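Local coordinates for putative secreted cellulose-binding protein (PDB 4OY6) that probably cleaves cellulose oxidatively, acting as a secreted copper-dependent lytic polysaccharide monooxygenase of family AA10, at residues 99-104 / 146-151; 114-119 / 132-137. One frame throughout, in Å; residues are numbered along the deposited sequence. Where two conformers were deposited one is given.

Contact 1: residues 99-104 / 146-151; sequences TVKLHD and SQNYEI. With NA (sodium ion), chain L; ZN (zinc ion), chain H.
Residues Val100 to His103 pair antiparallel with Ile151 to Asn148, the two strand axes lying 4.6 Å apart at closest and inclined at 164°. Strand 97-104 is the middle strand of a three-stranded sheet in the β-sandwich core of the LPMO fold, with strand 2-6 along its other edge. Val100 and Ile151 exchange two backbone hydrogen bonds, as do Leu102 and Tyr149, and Asp104 N continues the pairing to Gln147 O.

Toward the interior, Val100, Leu102 and Ile151 form an apolar layer beside the Tyr149 ring. Leu102 CD1 packs on Ile151 CD1 at 3.7 Å, Val100 CG1 touches that same methyl, and Phe113 and Trp168 from the facing strands close over this layer.

On the outward face the His103 ring bridges two metal ions, and Asn148 shares one of them. His103 ND1 binds the ion modelled as sodium at 2.0 Å, while His103 NE2 binds a zinc ion at 1.9 Å, with Gln105 as a further zinc ligand. Asn148 OD1, at the edge of the imidazole and in its plane, reaches the sodium site at 1.9 Å, and a water also coordinates there. Both protein distances are short for sodium, and zinc is known to bind these two residues, so the identity of this ion is doubtful.

Near the copper site the sheet is tied to the N-terminus by Asp104. Its OD1 accepts from His1 N and Ala106 N, and its OD2 from His108 N, which makes it a second-shell residue to both copper-binding histidines. Tyr149, whose CE2 rests 3.5 Å from Asp104 CB, donates its OH to the anti lone pair of Asp104 OD2 at 2.6 Å, the ring turned 47° from the carboxylate plane.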
loop_
_atom_site.group_PDB
_atom_site.type_symbol
_atom_site.label_atom_id
_atom_site.label_comp_id
_atom_site.label_asym_id
_atom_site.label_seq_id
_atom_site.Cartn_x
_atom_site.Cartn_y
_atom_site.Cartn_z
ATOM N N THR A 99 1.576 -4.742 13.397
ATOM C CA THR A 99 2.477 -3.614 13.188
ATOM C C THR A 99 2.637 -3.329 11.714
ATOM O O THR A 99 2.958 -4.217 10.941
ATOM C CB THR A 99 3.850 -3.908 13.801
ATOM O OG1 THR A 99 3.698 -4.148 15.201
ATOM C CG2 THR A 99 4.815 -2.754 13.607
ATOM N N VAL A 100 2.405 -2.092 11.326
ATOM C CA VAL A 100 2.746 -1.626 9.993
ATOM C C VAL A 100 4.183 -1.140 10.042
ATOM O O VAL A 100 4.511 -0.204 10.802
ATOM C CB VAL A 100 1.787 -0.519 9.519
ATOM C CG1 VAL A 100 2.256 0.049 8.194
ATOM C CG2 VAL A 100 0.371 -1.066 9.424
ATOM N N LYS A 101 5.036 -1.803 9.259
ATOM C CA LYS A 101 6.461 -1.486 9.224
ATOM C C LYS A 101 6.810 -0.922 7.873
ATOM O O LYS A 101 6.578 -1.542 6.845
ATOM C CB LYS A 101 7.331 -2.706 9.513
ATOM C CG LYS A 101 8.817 -2.366 9.512
ATOM C CD LYS A 101 9.645 -3.600 9.806
ATOM C CE LYS A 101 11.125 -3.320 9.687
ATOM N NZ LYS A 101 11.922 -4.501 10.106
ATOM N N LEU A 102 7.370 0.272 7.904
ATOM C CA LEU A 102 7.890 0.909 6.731
ATOM C C LEU A 102 9.405 0.972 6.748
ATOM O O LEU A 102 10.023 1.223 7.787
ATOM C CB LEU A 102 7.403 2.332 6.592
ATOM C CG LEU A 102 5.924 2.488 6.357
ATOM C CD1 LEU A 102 5.216 2.735 7.676
ATOM C CD2 LEU A 102 5.686 3.597 5.333
ATOM N N HIS A 103 10.001 0.762 5.581
ATOM C CA HIS A 103 11.426 0.945 5.409
ATOM C C HIS A 103 11.601 2.182 4.562
ATOM O O HIS A 103 10.968 2.303 3.518
ATOM C CB HIS A 103 12.054 -0.264 4.707
ATOM C CG HIS A 103 13.531 -0.155 4.585
ATOM N ND1 HIS A 103 14.364 -0.347 5.662
ATOM C CD2 HIS A 103 14.328 0.147 3.544
ATOM C CE1 HIS A 103 15.614 -0.154 5.291
ATOM N NE2 HIS A 103 15.619 0.132 4.011
ATOM N N ASP A 104 12.490 3.059 5.015
ATOM C CA ASP A 104 12.798 4.340 4.373
ATOM C C ASP A 104 14.283 4.429 4.088
ATOM O O ASP A 104 15.083 4.472 5.012
ATOM C CB ASP A 104 12.350 5.500 5.283
ATOM C CG ASP A 104 12.629 6.877 4.713
ATOM O OD1 ASP A 104 13.073 6.986 3.545
ATOM O OD2 ASP A 104 12.370 7.844 5.469
ATOM N N SER A 146 14.529 7.931 10.582
ATOM C CA SER A 146 14.952 6.562 10.837
ATOM C C SER A 146 14.839 5.786 9.535
ATOM O O SER A 146 14.093 6.180 8.648
ATOM C CB SER A 146 14.056 5.905 11.896
ATOM O OG SER A 146 14.526 4.614 12.241
ATOM N N GLN A 147 15.588 4.692 9.436
ATOM C CA GLN A 147 15.453 3.798 8.297
ATOM C C GLN A 147 14.220 2.902 8.372
ATOM O O GLN A 147 13.844 2.304 7.367
ATOM C CB GLN A 147 16.698 2.947 8.113
ATOM C CG GLN A 147 17.853 3.723 7.511
ATOM C CD GLN A 147 18.666 2.823 6.619
ATOM O OE1 GLN A 147 19.310 1.897 7.101
ATOM N NE2 GLN A 147 18.606 3.053 5.308
ATOM N N ASN A 148 13.609 2.797 9.555
ATOM C CA ASN A 148 12.390 2.032 9.708
ATOM C C ASN A 148 11.429 2.782 10.622
ATOM O O ASN A 148 11.861 3.395 11.590
ATOM C CB ASN A 148 12.708 0.640 10.267
ATOM C CG ASN A 148 13.621 -0.140 9.354
ATOM O OD1 ASN A 148 13.175 -0.718 8.352
ATOM N ND2 ASN A 148 14.919 -0.133 9.658
ATOM N N TYR A 149 10.142 2.693 10.314
ATOM C CA TYR A 149 9.074 3.220 11.173
ATOM C C TYR A 149 8.104 2.085 11.460
ATOM O O TYR A 149 7.745 1.331 10.545
ATOM C CB TYR A 149 8.316 4.388 10.503
ATOM C CG TYR A 149 9.224 5.407 9.854
ATOM C CD1 TYR A 149 10.037 6.234 10.614
ATOM C CD2 TYR A 149 9.292 5.523 8.486
ATOM C CE1 TYR A 149 10.902 7.131 10.004
ATOM C CE2 TYR A 149 10.130 6.429 7.875
ATOM C CZ TYR A 149 10.952 7.224 8.634
ATOM O OH TYR A 149 11.825 8.109 8.031
ATOM N N GLU A 150 7.646 1.985 12.698
ATOM C CA GLU A 150 6.644 1.011 13.080
ATOM C C GLU A 150 5.414 1.699 13.667
ATOM O O GLU A 150 5.540 2.581 14.546
ATOM C CB GLU A 150 7.208 0.022 14.107
ATOM C CG GLU A 150 8.284 -0.872 13.537
ATOM C CD GLU A 150 8.680 -2.027 14.426
ATOM O OE1 GLU A 150 8.157 -2.170 15.544
ATOM O OE2 GLU A 150 9.528 -2.818 13.983
ATOM N N ILE A 151 4.250 1.325 13.155
ATOM C CA ILE A 151 2.975 1.829 13.640
ATOM C C ILE A 151 2.210 0.651 14.245
ATOM O O ILE A 151 1.810 -0.254 13.518
ATOM C CB ILE A 151 2.097 2.448 12.544
ATOM C CG1 ILE A 151 2.848 3.520 11.757
ATOM C CG2 ILE A 151 0.832 3.024 13.168
ATOM C CD1 ILE A 151 2.688 3.417 10.281
HETATM NA NA NA L . 14.135 -1.796 7.050
HETATM ZN ZN ZN H . 17.265 0.264 2.989
HETATM O O HOH W 1 12.883 -3.375 6.636
#

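Contact 2: residues 114-119 / 132-137; sequences LVYVTK and GELQQV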
loop_
_atom_site.group_PDB
_atom_site.type_symbol
_atom_site.label_atom_id
_atom_site.label_comp_id
_atom_site.label_asym_id
_atom_site.label_seq_id
_atom_site.Cartn_x
_atom_site.Cartn_y
_atom_site.Cartn_z
ATOM N N LEU A 114 -1.310 8.074 8.553
ATOM C CA LEU A 114 -2.733 7.709 8.644
ATOM C C LEU A 114 -2.834 6.264 8.199
ATOM O O LEU A 114 -2.267 5.880 7.179
ATOM C CB LEU A 114 -3.601 8.581 7.744
ATOM C CG LEU A 114 -3.418 10.078 7.875
ATOM C CD1 LEU A 114 -4.265 10.792 6.826
ATOM C CD2 LEU A 114 -3.688 10.587 9.276
ATOM N N VAL A 115 -3.585 5.458 8.945
ATOM C CA VAL A 115 -3.787 4.076 8.548
ATOM C C VAL A 115 -5.290 3.815 8.522
ATOM O O VAL A 115 -6.001 4.111 9.475
ATOM C CB VAL A 115 -3.109 3.078 9.514
ATOM C CG1 VAL A 115 -3.242 1.667 8.976
ATOM C CG2 VAL A 115 -1.650 3.434 9.749
ATOM N N TYR A 116 -5.733 3.264 7.400
ATOM C CA TYR A 116 -7.104 2.866 7.180
ATOM C C TYR A 116 -7.167 1.376 6.886
ATOM O O TYR A 116 -6.196 0.773 6.464
ATOM C CB TYR A 116 -7.724 3.596 5.979
ATOM C CG TYR A 116 -7.693 5.096 6.049
ATOM C CD1 TYR A 116 -6.555 5.805 5.648
ATOM C CD2 TYR A 116 -8.768 5.823 6.541
ATOM C CE1 TYR A 116 -6.514 7.175 5.708
ATOM C CE2 TYR A 116 -8.733 7.211 6.609
ATOM C CZ TYR A 116 -7.604 7.874 6.180
ATOM O OH TYR A 116 -7.564 9.231 6.251
ATOM N N VAL A 117 -8.343 0.801 7.072
ATOM C CA VAL A 117 -8.613 -0.561 6.603
ATOM C C VAL A 117 -9.967 -0.558 5.907
ATOM O O VAL A 117 -10.878 0.186 6.283
ATOM C CB VAL A 117 -8.570 -1.622 7.747
ATOM C CG1 VAL A 117 -8.826 -3.017 7.200
ATOM C CG2 VAL A 117 -7.230 -1.620 8.484
ATOM N N THR A 118 -10.124 -1.392 4.899
ATOM C CA THR A 118 -11.428 -1.545 4.254
ATOM C C THR A 118 -12.451 -2.068 5.264
ATOM O O THR A 118 -12.154 -2.906 6.128
ATOM C CB THR A 118 -11.350 -2.455 3.023
ATOM O OG1 THR A 118 -10.741 -3.693 3.384
ATOM C CG2 THR A 118 -10.555 -1.785 1.921
ATOM N N LYS A 119 -13.667 -1.551 5.122
ATOM C CA LYS A 119 -14.759 -1.935 5.995
ATOM C C LYS A 119 -15.133 -3.407 5.817
ATOM O O LYS A 119 -15.038 -3.982 4.733
ATOM C CB LYS A 119 -16.013 -1.090 5.681
ATOM C CG LYS A 119 -15.846 0.398 5.947
ATOM C CD LYS A 119 -17.064 1.205 5.530
ATOM C CE LYS A 119 -16.799 2.690 5.724
ATOM N NZ LYS A 119 -17.989 3.497 5.360
ATOM N N GLY A 132 -14.827 5.959 0.565
ATOM C CA GLY A 132 -16.013 5.647 1.345
ATOM C C GLY A 132 -16.048 4.245 1.914
ATOM O O GLY A 132 -16.810 3.973 2.841
ATOM N N GLU A 133 -15.205 3.359 1.385
ATOM C CA GLU A 133 -15.103 1.982 1.867
ATOM C C GLU A 133 -13.995 1.790 2.862
ATOM O O GLU A 133 -13.733 0.656 3.249
ATOM C CB GLU A 133 -14.889 1.025 0.687
ATOM C CG GLU A 133 -16.051 0.970 -0.289
ATOM C CD GLU A 133 -17.222 0.162 0.201
ATOM O OE1 GLU A 133 -17.253 -0.229 1.393
ATOM O OE2 GLU A 133 -18.107 -0.105 -0.647
ATOM N N LEU A 134 -13.343 2.884 3.276
ATOM C CA LEU A 134 -12.308 2.838 4.296
ATOM C C LEU A 134 -12.808 3.289 5.649
ATOM O O LEU A 134 -13.672 4.180 5.742
ATOM C CB LEU A 134 -11.130 3.723 3.910
ATOM C CG LEU A 134 -10.330 3.344 2.677
ATOM C CD1 LEU A 134 -9.263 4.395 2.394
ATOM C CD2 LEU A 134 -9.707 1.975 2.812
ATOM N N GLN A 135 -12.239 2.676 6.681
ATOM C CA GLN A 135 -12.366 3.156 8.043
ATOM C C GLN A 135 -10.986 3.447 8.630
ATOM O O GLN A 135 -10.046 2.682 8.455
ATOM C CB GLN A 135 -13.179 2.199 8.890
ATOM C CG GLN A 135 -12.545 0.871 9.169
ATOM C CD GLN A 135 -13.443 -0.066 9.962
ATOM O OE1 GLN A 135 -13.122 -0.494 11.085
ATOM N NE2 GLN A 135 -14.591 -0.367 9.388
ATOM N N GLN A 136 -10.866 4.571 9.306
ATOM C CA GLN A 136 -9.605 4.942 9.901
ATOM C C GLN A 136 -9.356 4.021 11.084
ATOM O O GLN A 136 -10.244 3.836 11.923
ATOM C CB GLN A 136 -9.587 6.420 10.303
ATOM C CG GLN A 136 -8.277 6.892 10.921
ATOM C CD GLN A 136 -8.239 8.379 11.171
ATOM O OE1 GLN A 136 -8.285 9.169 10.253
ATOM N NE2 GLN A 136 -8.118 8.752 12.406
ATOM N N VAL A 137 -8.154 3.446 11.151
ATOM C CA VAL A 137 -7.748 2.640 12.282
ATOM C C VAL A 137 -6.641 3.237 13.138
ATOM O O VAL A 137 -6.466 2.822 14.276
ATOM C CB VAL A 137 -7.456 1.198 11.914
ATOM C CG1 VAL A 137 -8.695 0.530 11.322
ATOM C CG2 VAL A 137 -6.266 1.125 10.994
HETATM O O HOH W 2 -9.604 10.173 7.879
#
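The Tyr116 ring meets Leu134 and Gln136 from opposite sides of its plane, both obliquely: Leu134 CD1 lies 4.0 Å from Tyr116 CG, and Gln136 CA 3.6 Å from Tyr116 CD2. The carbonyl carbon of Gln135 lies at the ring edge. A water, also at the edge and in the ring plane, is 2.8 Å from Tyr116 OH and donates to Gln136 OE1 at 2.9 Å, bridging the phenol to an amide whose plane is turned 73° from the ring.

On the other face of this twisted antiparallel pair, Val137 CG2 touches both Val115 CG1, at 3.7 Å, and Val117 CG2, at 3.8 Å. Three backbone bonds join the strands, and a fourth, from Lys119 N to Glu133 O, carries the pairing past their ends. Lys119 runs extended beyond CG, past Gln135 NE2, and Lys119 NZ donates to Gly132 O at 2.8 Å, in the 3-10 turn that leads into strand 134-139.

Strand 110-118 has strand 161-170 on its other edge, where Tyr116 pairs with Tyr165, and Thr118 OG1 accepts from Val163 N. Strand 134-139 thus extends the larger sheet of the sandwich, with Leu134 packed against Leu69 and Tyr165.

Contact 2 is nested along the chain within the loop closed by contact 1: strand 97-104 is followed by strand 110-118, and strand 134-139 by strand 148-154. The two pairings lie in different sheets of the sandwich, their centres about 19 Å apart. They touch where Ile151 CG2 packs on Val115 CG2 at 4.2 Å, an apolar meeting between the sheets. Contact 1 reaches the active site, the side chain of Asp104 lying about 5 Å from the bound copper and about 4 Å from that of His108. Contact 2 holds none of the copper ligands, and its pairing is structural, joining strands of the larger sheet.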